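Long-range contacts in 6-phosphogluconate dehydrogenase, NAD-binding (Geobacter metallireducens, PDB 3PEF), which acts as an NADP-binding beta-hydroxyacid dehydrogenase with succinic semialdehyde reductase activity, probably interconverting succinic semialdehyde and gamma-hydroxybutyrate: residues G114-S122 and L133-Y144; M182-E193 and F278-E286. The protein carries 2 engineered substitutions. One frame throughout, in Å; residues are numbered along the deposited sequence.

Contact 1 (G114-S122 and L133-Y144); sequences GRFLEAPVS and LIILAAGDRNLY. With EDO (1,2-ethanediol), chain N.
Glu118 and Ala138 form a hydrogen-bonded antiparallel pair between neighbouring strands 115-122 and 133-139 of the mixed sheet of the Rossmann-type domain. Glu118 N reaches Ala138 O, and Ala138 N returns the bond to Glu118 O, each over 2.9 Å. Ser122 and Ile134 are joined reciprocally in the same way. Between them, Pro120 interrupts the ladder: its O accepts from Leu136 N, but the ring has no N-H to give back, and its CD lies 3.2 Å from Leu136 O. Where the strand 133-139 ends, Gly139 has positive phi (122°); at its backbone angles a CB would collide with Ala138 O and also come tight against Phe116 O.

Apolar contacts gather round Leu117. Its CD2 meets Ala137 CB at 3.9 Å, its CB touches Leu143 CD2, and CD1 comes to the edge of the Tyr144 ring. Cutting Leu117 back to an alanine would remove CG and both methyls and would probably open a gap between Ala137 and the Tyr144 edge. Ala119 CB packs on Ile135 CG2, 3.7 Å away.

Polar ends point to other parts of the fold. The Glu118 carboxylate accepts from Gly165 N, Ala168 N and Ser102 OG, and Val121, whose side chain touches NADP, offers its O to Lys171, the predicted active-site residue. Arg115 salt-bridges Glu146, while Leu143 CB lies over one face of its guanidinium and Asn142 CB at the edge.

Asp140 is the N-cap of the helix that follows. With its CG anti to the backbone N (chi1 -168°), Leu143 N approaches OD2 from above the carboxylate plane in a nearly straight bond (168°). Asp140 N binds Phe116 O, and a water joins the same two residues by accepting from Phe116 N and donating to Asp140 OD1, both at 2.9 Å.

Contact 2 (M182-E193 and F278-E286); sequences MACFCEGLALGE and FSAIFKTYE. Engineered in segment 278-286: Tyr285 (natural residue Ile).
Glu187 CG lies over one face of the ring of Tyr285, a residue engineered in place of the natural isoleucine, and is 3.2 Å from Tyr285 CZ. Thr284 OG1 sits above the centre of the opposite face, and Cys186 CB comes in at the ring edge. The Glu187 carboxylate stands nearly upright to the ring, its plane turned by 84°, and takes hydrogen bonds from Ser258 OG and Ala257 N of the second subunit. The Phe282 ring instead presents its edge to the helix backbone, towards Cys186 O and Ala190 N, while its CE1 touches Leu189 CB at 3.9 Å. Phe278 meets Met182 in an oblique Met-aromatic contact: SD lies 5.1 Å from the centroid of the Phe278 ring. Bends at chi2 and chi3 (61° and 69°) fold the Met182 chain back, bringing CE to 3.5 Å from Phe278 CZ.

Smaller groups fill in between the rings. Cys186 SG rests against Phe282 CB at 3.7 Å and also meets Ile281 CG2, which in turn touches Met182 CG. Ala190 CB packs on Tyr285 CB, again at 3.7 Å.

Charge enters at the far end, where Glu193 OE1 and Glu286 OE2 are 3.6 Å apart. Arg226 salt-bridges Glu193 and makes a weak, long ion pair with the poorly ordered Glu286, which probably eases the repulsion.

The C-terminal tail thus lies along the long helix 166-194 on a mainly apolar seam, within the all-helical C-terminal domain that beta-hydroxyacid dehydrogenases pair with an N-terminal Rossmann-type domain.

Contact 1 is complete before contact 2 opens, and the two lie on opposite sides of the chain's centre, 35 Å apart between centres and about 10 Å between nearest atoms. The first belongs to the mixed sheet of the nucleotide-binding domain, the second to the helical C-terminal domain. Helix 166-194 connects them: its first turns approach the strand 115-122, and its later part carries the segment 182-193. Contact 1 borders the cofactor through Val121, its side chain about 4 Å from NADP, whereas contact 2 approaches it only at its Phe278 end, that side chain about 7 Å away. Each reaches the second subunit too, consistent with both domains contributing to the assembly.

Contact 1 (G114-S122 and L133-Y144)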
loop_
_atom_site.group_PDB
_atom_site.type_symbol
_atom_site.label_atom_id
_atom_site.label_comp_id
_atom_site.label_asym_id
_atom_site.label_seq_id
_atom_site.Cartn_x
_atom_site.Cartn_y
_atom_site.Cartn_z
ATOM N N GLY A 114 -39.373 18.048 -12.160
ATOM C CA GLY A 114 -39.105 16.831 -12.910
ATOM C C GLY A 114 -38.901 15.640 -11.981
ATOM O O GLY A 114 -38.994 15.774 -10.761
ATOM N N ARG A 115 -38.624 14.473 -12.553
ATOM C CA ARG A 115 -38.379 13.275 -11.750
ATOM C C ARG A 115 -36.980 12.734 -12.030
ATOM O O ARG A 115 -36.453 12.910 -13.131
ATOM C CB ARG A 115 -39.460 12.222 -12.014
ATOM C CG ARG A 115 -40.860 12.644 -11.485
ATOM C CD ARG A 115 -41.965 11.684 -11.923
ATOM N NE ARG A 115 -41.946 11.501 -13.373
ATOM C CZ ARG A 115 -42.287 10.376 -13.993
ATOM N NH1 ARG A 115 -42.684 9.326 -13.290
ATOM N NH2 ARG A 115 -42.226 10.301 -15.318
ATOM N N PHE A 116 -36.367 12.089 -11.038
ATOM C CA PHE A 116 -34.987 11.639 -11.202
ATOM C C PHE A 116 -34.709 10.211 -10.740
ATOM O O PHE A 116 -35.228 9.774 -9.716
ATOM C CB PHE A 116 -34.028 12.585 -10.491
ATOM C CG PHE A 116 -32.597 12.177 -10.611
ATOM C CD1 PHE A 116 -31.878 12.469 -11.753
ATOM C CD2 PHE A 116 -31.974 11.475 -9.591
ATOM C CE1 PHE A 116 -30.557 12.080 -11.867
ATOM C CE2 PHE A 116 -30.658 11.097 -9.694
ATOM C CZ PHE A 116 -29.945 11.403 -10.834
ATOM N N LEU A 117 -33.863 9.514 -11.503
ATOM C CA LEU A 117 -33.479 8.122 -11.252
ATOM C C LEU A 117 -31.998 8.049 -11.588
ATOM O O LEU A 117 -31.589 8.513 -12.647
ATOM C CB LEU A 117 -34.221 7.204 -12.233
ATOM C CG LEU A 117 -34.835 5.802 -12.000
ATOM C CD1 LEU A 117 -34.546 4.863 -13.174
ATOM C CD2 LEU A 117 -34.527 5.120 -10.659
ATOM N N GLU A 118 -31.178 7.487 -10.716
ATOM C CA GLU A 118 -29.813 7.170 -11.139
ATOM C C GLU A 118 -29.835 5.737 -11.596
ATOM O O GLU A 118 -30.541 4.930 -11.012
ATOM C CB GLU A 118 -28.805 7.329 -10.008
ATOM C CG GLU A 118 -28.985 6.341 -8.871
ATOM C CD GLU A 118 -27.908 6.487 -7.811
ATOM O OE1 GLU A 118 -28.032 5.866 -6.738
ATOM O OE2 GLU A 118 -26.930 7.225 -8.045
ATOM N N ALA A 119 -29.087 5.408 -12.643
ATOM C CA ALA A 119 -28.979 4.006 -13.037
ATOM C C ALA A 119 -27.645 3.684 -13.688
ATOM O O ALA A 119 -27.586 3.428 -14.888
ATOM C CB ALA A 119 -30.161 3.603 -13.944
ATOM N N PRO A 120 -26.557 3.688 -12.889
ATOM C CA PRO A 120 -25.251 3.301 -13.435
ATOM C C PRO A 120 -25.290 1.826 -13.815
ATOM O O PRO A 120 -26.185 1.101 -13.359
ATOM C CB PRO A 120 -24.304 3.516 -12.253
ATOM C CG PRO A 120 -25.177 3.256 -11.044
ATOM C CD PRO A 120 -26.522 3.851 -11.427
ATOM N N VAL A 121 -24.342 1.386 -14.634
ATOM C CA VAL A 121 -24.398 0.038 -15.181
ATOM C C VAL A 121 -23.124 -0.753 -14.938
ATOM O O VAL A 121 -22.042 -0.188 -14.743
ATOM C CB VAL A 121 -24.696 0.034 -16.717
ATOM C CG1 VAL A 121 -25.877 0.898 -17.027
ATOM C CG2 VAL A 121 -23.482 0.504 -17.519
ATOM N N SER A 122 -23.269 -2.072 -14.956
ATOM C CA SER A 122 -22.123 -2.970 -14.934
ATOM C C SER A 122 -22.060 -3.682 -16.300
ATOM O O SER A 122 -23.091 -4.094 -16.835
ATOM C CB SER A 122 -22.258 -3.959 -13.760
ATOM O OG SER A 122 -21.174 -4.867 -13.724
ATOM N N LEU A 133 -26.266 -5.155 -20.600
ATOM C CA LEU A 133 -25.805 -4.471 -19.387
ATOM C C LEU A 133 -26.609 -4.889 -18.157
ATOM O O LEU A 133 -27.766 -5.284 -18.259
ATOM C CB LEU A 133 -25.908 -2.947 -19.549
ATOM C CG LEU A 133 -25.132 -2.305 -20.721
ATOM C CD1 LEU A 133 -25.480 -0.836 -20.844
ATOM C CD2 LEU A 133 -23.611 -2.488 -20.577
ATOM N N ILE A 134 -25.991 -4.768 -16.989
ATOM C CA ILE A 134 -26.716 -4.861 -15.725
ATOM C C ILE A 134 -26.989 -3.435 -15.241
ATOM O O ILE A 134 -26.070 -2.638 -15.106
ATOM C CB ILE A 134 -25.888 -5.620 -14.688
ATOM C CG1 ILE A 134 -25.437 -6.974 -15.265
ATOM C CG2 ILE A 134 -26.674 -5.807 -13.397
ATOM C CD1 ILE A 134 -24.267 -7.571 -14.535
ATOM N N ILE A 135 -28.252 -3.117 -14.980
ATOM C CA ILE A 135 -28.648 -1.752 -14.669
ATOM C C ILE A 135 -29.008 -1.613 -13.194
ATOM O O ILE A 135 -29.914 -2.281 -12.707
ATOM C CB ILE A 135 -29.819 -1.310 -15.589
ATOM C CG1 ILE A 135 -29.404 -1.509 -17.052
ATOM C CG2 ILE A 135 -30.217 0.151 -15.332
ATOM C CD1 ILE A 135 -30.372 -0.931 -18.072
ATOM N N LEU A 136 -28.290 -0.741 -12.493
ATOM C CA LEU A 136 -28.421 -0.598 -11.043
ATOM C C LEU A 136 -29.175 0.690 -10.675
ATOM O O LEU A 136 -28.570 1.693 -10.313
ATOM C CB LEU A 136 -27.018 -0.582 -10.409
ATOM C CG LEU A 136 -26.071 -1.680 -10.903
ATOM C CD1 LEU A 136 -24.612 -1.394 -10.545
ATOM C CD2 LEU A 136 -26.532 -3.046 -10.347
ATOM N N ALA A 137 -30.499 0.669 -10.766
ATOM C CA ALA A 137 -31.257 1.902 -10.600
ATOM C C ALA A 137 -31.542 2.193 -9.137
ATOM O O ALA A 137 -31.612 1.282 -8.318
ATOM C CB ALA A 137 -32.570 1.848 -11.399
ATOM N N ALA A 138 -31.715 3.472 -8.824
ATOM C CA ALA A 138 -32.090 3.904 -7.484
ATOM C C ALA A 138 -32.756 5.265 -7.616
ATOM O O ALA A 138 -32.306 6.113 -8.391
ATOM C CB ALA A 138 -30.853 3.978 -6.580
ATOM N N GLY A 139 -33.840 5.471 -6.876
ATOM C CA GLY A 139 -34.619 6.691 -6.996
ATOM C C GLY A 139 -36.082 6.464 -7.351
ATOM O O GLY A 139 -36.634 5.407 -7.085
ATOM N N ASP A 140 -36.695 7.468 -7.973
ATOM C CA ASP A 140 -38.120 7.465 -8.308
ATOM C C ASP A 140 -38.627 6.174 -8.965
ATOM O O ASP A 140 -38.229 5.821 -10.074
ATOM C CB ASP A 140 -38.438 8.678 -9.196
ATOM C CG ASP A 140 -39.933 8.919 -9.359
ATOM O OD1 ASP A 140 -40.391 10.059 -9.129
ATOM O OD2 ASP A 140 -40.646 7.974 -9.740
ATOM N N ARG A 141 -39.540 5.492 -8.281
ATOM C CA ARG A 141 -40.055 4.201 -8.735
ATOM C C ARG A 141 -40.973 4.291 -9.951
ATOM O O ARG A 141 -40.981 3.396 -10.808
ATOM C CB ARG A 141 -40.767 3.481 -7.587
ATOM C CG ARG A 141 -39.851 2.551 -6.804
ATOM C CD ARG A 141 -40.538 1.970 -5.570
ATOM N NE ARG A 141 -40.757 2.986 -4.542
ATOM C CZ ARG A 141 -39.877 3.294 -3.593
ATOM N NH1 ARG A 141 -38.711 2.662 -3.535
ATOM N NH2 ARG A 141 -40.160 4.234 -2.699
ATOM N N ASN A 142 -41.758 5.361 -10.017
ATOM C CA ASN A 142 -42.626 5.591 -11.160
ATOM C C ASN A 142 -41.793 5.819 -12.428
ATOM O O ASN A 142 -42.088 5.275 -13.499
ATOM C CB ASN A 142 -43.539 6.781 -10.883
ATOM C CG ASN A 142 -44.498 6.512 -9.731
ATOM O OD1 ASN A 142 -44.875 5.362 -9.479
ATOM N ND2 ASN A 142 -44.890 7.567 -9.023
ATOM N N LEU A 143 -40.732 6.602 -12.291
ATOM C CA LEU A 143 -39.808 6.806 -13.398
ATOM C C LEU A 143 -39.103 5.497 -13.758
ATOM O O LEU A 143 -38.900 5.196 -14.931
ATOM C CB LEU A 143 -38.798 7.900 -13.055
ATOM C CG LEU A 143 -37.747 8.180 -14.122
ATOM C CD1 LEU A 143 -38.392 8.375 -15.488
ATOM C CD2 LEU A 143 -36.917 9.402 -13.713
ATOM N N TYR A 144 -38.740 4.720 -12.746
ATOM C CA TYR A 144 -38.137 3.411 -12.981
ATOM C C TYR A 144 -39.064 2.611 -13.892
ATOM O O TYR A 144 -38.643 2.070 -14.911
ATOM C CB TYR A 144 -37.946 2.696 -11.649
ATOM C CG TYR A 144 -37.406 1.287 -11.725
ATOM C CD1 TYR A 144 -36.061 1.051 -11.972
ATOM C CD2 TYR A 144 -38.237 0.188 -11.497
ATOM C CE1 TYR A 144 -35.549 -0.248 -12.022
ATOM C CE2 TYR A 144 -37.740 -1.105 -11.545
ATOM C CZ TYR A 144 -36.389 -1.320 -11.807
ATOM O OH TYR A 144 -35.880 -2.606 -11.854
HETATM C C1 EDO N . -35.041 11.335 -6.664
HETATM O O1 EDO N . -36.151 11.349 -7.563
HETATM C C2 EDO N . -34.572 12.751 -6.351
HETATM O O2 EDO N . -33.603 12.666 -5.301
HETATM O O HOH W 1 -38.242 11.946 -8.807
#

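Contact 2 (M182-E193 and F278-E286)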
loop_
_atom_site.group_PDB
_atom_site.type_symbol
_atom_site.label_atom_id
_atom_site.label_comp_id
_atom_site.label_asym_id
_atom_site.label_seq_id
_atom_site.Cartn_x
_atom_site.Cartn_y
_atom_site.Cartn_z
ATOM N N MET A 182 -8.016 -6.530 -11.315
ATOM C CA MET A 182 -7.187 -6.281 -12.501
ATOM C C MET A 182 -5.725 -6.005 -12.101
ATOM O O MET A 182 -4.775 -6.568 -12.678
ATOM C CB MET A 182 -7.757 -5.132 -13.351
ATOM C CG MET A 182 -6.935 -4.800 -14.614
ATOM S SD MET A 182 -6.817 -6.175 -15.797
ATOM C CE MET A 182 -8.515 -6.248 -16.357
ATOM N N ALA A 183 -5.545 -5.156 -11.098
ATOM C CA ALA A 183 -4.204 -4.832 -10.620
ATOM C C ALA A 183 -3.472 -6.098 -10.155
ATOM O O ALA A 183 -2.305 -6.315 -10.494
ATOM C CB ALA A 183 -4.266 -3.804 -9.497
ATOM N N CYS A 184 -4.167 -6.944 -9.400
ATOM C CA CYS A 184 -3.548 -8.156 -8.886
ATOM C C CYS A 184 -3.225 -9.126 -10.020
ATOM O O CYS A 184 -2.157 -9.716 -10.048
ATOM C CB CYS A 184 -4.461 -8.826 -7.856
ATOM S SG CYS A 184 -4.572 -7.865 -6.338
ATOM N N PHE A 185 -4.173 -9.280 -10.942
ATOM C CA PHE A 185 -4.049 -10.179 -12.081
ATOM C C PHE A 185 -2.804 -9.804 -12.893
ATOM O O PHE A 185 -2.000 -10.660 -13.249
ATOM C CB PHE A 185 -5.327 -10.050 -12.922
ATOM C CG PHE A 185 -5.361 -10.899 -14.181
ATOM C CD1 PHE A 185 -5.207 -12.279 -14.124
ATOM C CD2 PHE A 185 -5.631 -10.309 -15.415
ATOM C CE1 PHE A 185 -5.283 -13.059 -15.278
ATOM C CE2 PHE A 185 -5.702 -11.078 -16.593
ATOM C CZ PHE A 185 -5.526 -12.452 -16.523
ATOM N N CYS A 186 -2.642 -8.511 -13.159
ATOM C CA CYS A 186 -1.502 -8.029 -13.921
ATOM C C CYS A 186 -0.176 -8.225 -13.182
ATOM O O CYS A 186 0.812 -8.612 -13.788
ATOM C CB CYS A 186 -1.700 -6.565 -14.320
ATOM S SG CYS A 186 -3.040 -6.338 -15.525
ATOM N N GLU A 187 -0.158 -7.965 -11.877
ATOM C CA GLU A 187 1.025 -8.248 -11.087
ATOM C C GLU A 187 1.405 -9.721 -11.226
ATOM O O GLU A 187 2.574 -10.047 -11.301
ATOM C CB GLU A 187 0.823 -7.863 -9.611
ATOM C CG GLU A 187 1.034 -6.395 -9.354
ATOM C CD GLU A 187 0.956 -6.011 -7.886
ATOM O OE1 GLU A 187 0.901 -6.913 -7.012
ATOM O OE2 GLU A 187 0.955 -4.786 -7.609
ATOM N N GLY A 188 0.412 -10.606 -11.267
ATOM C CA GLY A 188 0.675 -12.029 -11.407
ATOM C C GLY A 188 1.232 -12.438 -12.767
ATOM O O GLY A 188 2.180 -13.219 -12.865
ATOM N N LEU A 189 0.650 -11.911 -13.829
ATOM C CA LEU A 189 1.185 -12.175 -15.161
ATOM C C LEU A 189 2.593 -11.624 -15.332
ATOM O O LEU A 189 3.429 -12.226 -16.007
ATOM C CB LEU A 189 0.289 -11.554 -16.214
ATOM C CG LEU A 189 -1.079 -12.208 -16.344
ATOM C CD1 LEU A 189 -1.984 -11.349 -17.228
ATOM C CD2 LEU A 189 -0.910 -13.630 -16.909
ATOM N N ALA A 190 2.859 -10.471 -14.729
ATOM C CA ALA A 190 4.155 -9.832 -14.918
ATOM C C ALA A 190 5.197 -10.575 -14.102
ATOM O O ALA A 190 6.318 -10.788 -14.558
ATOM C CB ALA A 190 4.105 -8.353 -14.540
ATOM N N LEU A 191 4.820 -10.975 -12.893
ATOM C CA LEU A 191 5.707 -11.776 -12.052
ATOM C C LEU A 191 6.036 -13.099 -12.751
ATOM O O LEU A 191 7.191 -13.500 -12.829
ATOM C CB LEU A 191 5.047 -12.060 -10.696
ATOM C CG LEU A 191 5.818 -12.939 -9.692
ATOM C CD1 LEU A 191 7.156 -12.310 -9.261
ATOM C CD2 LEU A 191 4.954 -13.222 -8.462
ATOM N N GLY A 192 5.004 -13.781 -13.245
ATOM C CA GLY A 192 5.191 -15.040 -13.946
ATOM C C GLY A 192 6.135 -14.908 -15.132
ATOM O O GLY A 192 7.049 -15.723 -15.312
ATOM N N GLU A 193 5.920 -13.881 -15.949
ATOM C CA GLU A 193 6.815 -13.620 -17.067
ATOM C C GLU A 193 8.266 -13.481 -16.613
ATOM O O GLU A 193 9.174 -14.004 -17.254
ATOM C CB GLU A 193 6.398 -12.361 -17.843
ATOM C CG GLU A 193 5.102 -12.524 -18.626
ATOM C CD GLU A 193 4.870 -11.423 -19.661
ATOM O OE1 GLU A 193 5.806 -10.628 -19.923
ATOM O OE2 GLU A 193 3.745 -11.363 -20.214
ATOM N N PHE A 278 -8.392 -0.262 -19.522
ATOM C CA PHE A 278 -7.854 -0.280 -18.167
ATOM C C PHE A 278 -6.869 -1.435 -17.954
ATOM O O PHE A 278 -6.017 -1.366 -17.077
ATOM C CB PHE A 278 -8.957 -0.233 -17.100
ATOM C CG PHE A 278 -9.695 -1.527 -16.903
ATOM C CD1 PHE A 278 -10.427 -2.089 -17.928
ATOM C CD2 PHE A 278 -9.684 -2.161 -15.661
ATOM C CE1 PHE A 278 -11.122 -3.279 -17.733
ATOM C CE2 PHE A 278 -10.381 -3.338 -15.458
ATOM C CZ PHE A 278 -11.104 -3.895 -16.497
ATOM N N SER A 279 -6.944 -2.472 -18.779
ATOM C CA SER A 279 -5.955 -3.545 -18.690
ATOM C C SER A 279 -4.559 -3.060 -19.066
ATOM O O SER A 279 -3.582 -3.762 -18.825
ATOM C CB SER A 279 -6.342 -4.742 -19.563
ATOM O OG SER A 279 -6.640 -4.320 -20.881
ATOM N N ALA A 280 -4.461 -1.863 -19.646
ATOM C CA ALA A 280 -3.148 -1.288 -19.950
ATOM C C ALA A 280 -2.284 -1.058 -18.706
ATOM O O ALA A 280 -1.077 -0.827 -18.812
ATOM C CB ALA A 280 -3.284 0.014 -20.787
ATOM N N ILE A 281 -2.892 -1.116 -17.521
ATOM C CA ILE A 281 -2.104 -1.022 -16.296
ATOM C C ILE A 281 -0.980 -2.067 -16.320
ATOM O O ILE A 281 0.080 -1.872 -15.718
ATOM C CB ILE A 281 -2.981 -1.157 -15.010
ATOM C CG1 ILE A 281 -2.163 -0.797 -13.769
ATOM C CG2 ILE A 281 -3.613 -2.535 -14.924
ATOM C CD1 ILE A 281 -2.879 -0.999 -12.427
ATOM N N PHE A 282 -1.194 -3.170 -17.032
ATOM C CA PHE A 282 -0.149 -4.186 -17.177
ATOM C C PHE A 282 1.190 -3.622 -17.658
ATOM O O PHE A 282 2.254 -4.129 -17.290
ATOM C CB PHE A 282 -0.581 -5.282 -18.151
ATOM C CG PHE A 282 0.499 -6.293 -18.440
ATOM C CD1 PHE A 282 0.738 -7.351 -17.562
ATOM C CD2 PHE A 282 1.273 -6.198 -19.589
ATOM C CE1 PHE A 282 1.733 -8.298 -17.826
ATOM C CE2 PHE A 282 2.269 -7.141 -19.863
ATOM C CZ PHE A 282 2.499 -8.192 -18.979
ATOM N N LYS A 283 1.135 -2.594 -18.498
ATOM C CA LYS A 283 2.347 -2.052 -19.116
ATOM C C LYS A 283 3.233 -1.279 -18.146
ATOM O O LYS A 283 4.418 -1.084 -18.405
ATOM C CB LYS A 283 2.005 -1.200 -20.352
ATOM C CG LYS A 283 1.574 -2.038 -21.540
ATOM C CD LYS A 283 1.492 -1.211 -22.823
ATOM C CE LYS A 283 0.273 -0.296 -22.842
ATOM N NZ LYS A 283 0.355 0.676 -23.971
ATOM N N THR A 284 2.661 -0.847 -17.024
ATOM C CA THR A 284 3.454 -0.214 -15.982
ATOM C C THR A 284 4.231 -1.264 -15.181
ATOM O O THR A 284 5.152 -0.923 -14.441
ATOM C CB THR A 284 2.563 0.570 -15.003
ATOM O OG1 THR A 284 1.756 -0.349 -14.254
ATOM C CG2 THR A 284 1.658 1.530 -15.750
ATOM N N TYR A 285 3.853 -2.535 -15.312
ATOM C CA TYR A 285 4.485 -3.598 -14.520
ATOM C C TYR A 285 5.689 -4.222 -15.217
ATOM O O TYR A 285 6.389 -5.055 -14.636
ATOM C CB TYR A 285 3.487 -4.701 -14.161
ATOM C CG TYR A 285 2.511 -4.340 -13.064
ATOM C CD1 TYR A 285 2.954 -3.830 -11.849
ATOM C CD2 TYR A 285 1.147 -4.528 -13.237
ATOM C CE1 TYR A 285 2.059 -3.502 -10.839
ATOM C CE2 TYR A 285 0.245 -4.211 -12.241
ATOM C CZ TYR A 285 0.703 -3.696 -11.043
ATOM O OH TYR A 285 -0.205 -3.382 -10.045
ATOM N N GLU A 286 5.933 -3.820 -16.458
ATOM C CA GLU A 286 7.027 -4.408 -17.218
ATOM C C GLU A 286 7.775 -3.404 -18.107
ATOM O O GLU A 286 7.825 -3.557 -19.332
ATOM C CB GLU A 286 6.502 -5.579 -18.045
ATOM C CG GLU A 286 5.342 -5.214 -18.933
ATOM C CD GLU A 286 5.434 -5.886 -20.284
ATOM O OE1 GLU A 286 5.141 -5.216 -21.300
ATOM O OE2 GLU A 286 5.816 -7.077 -20.327
#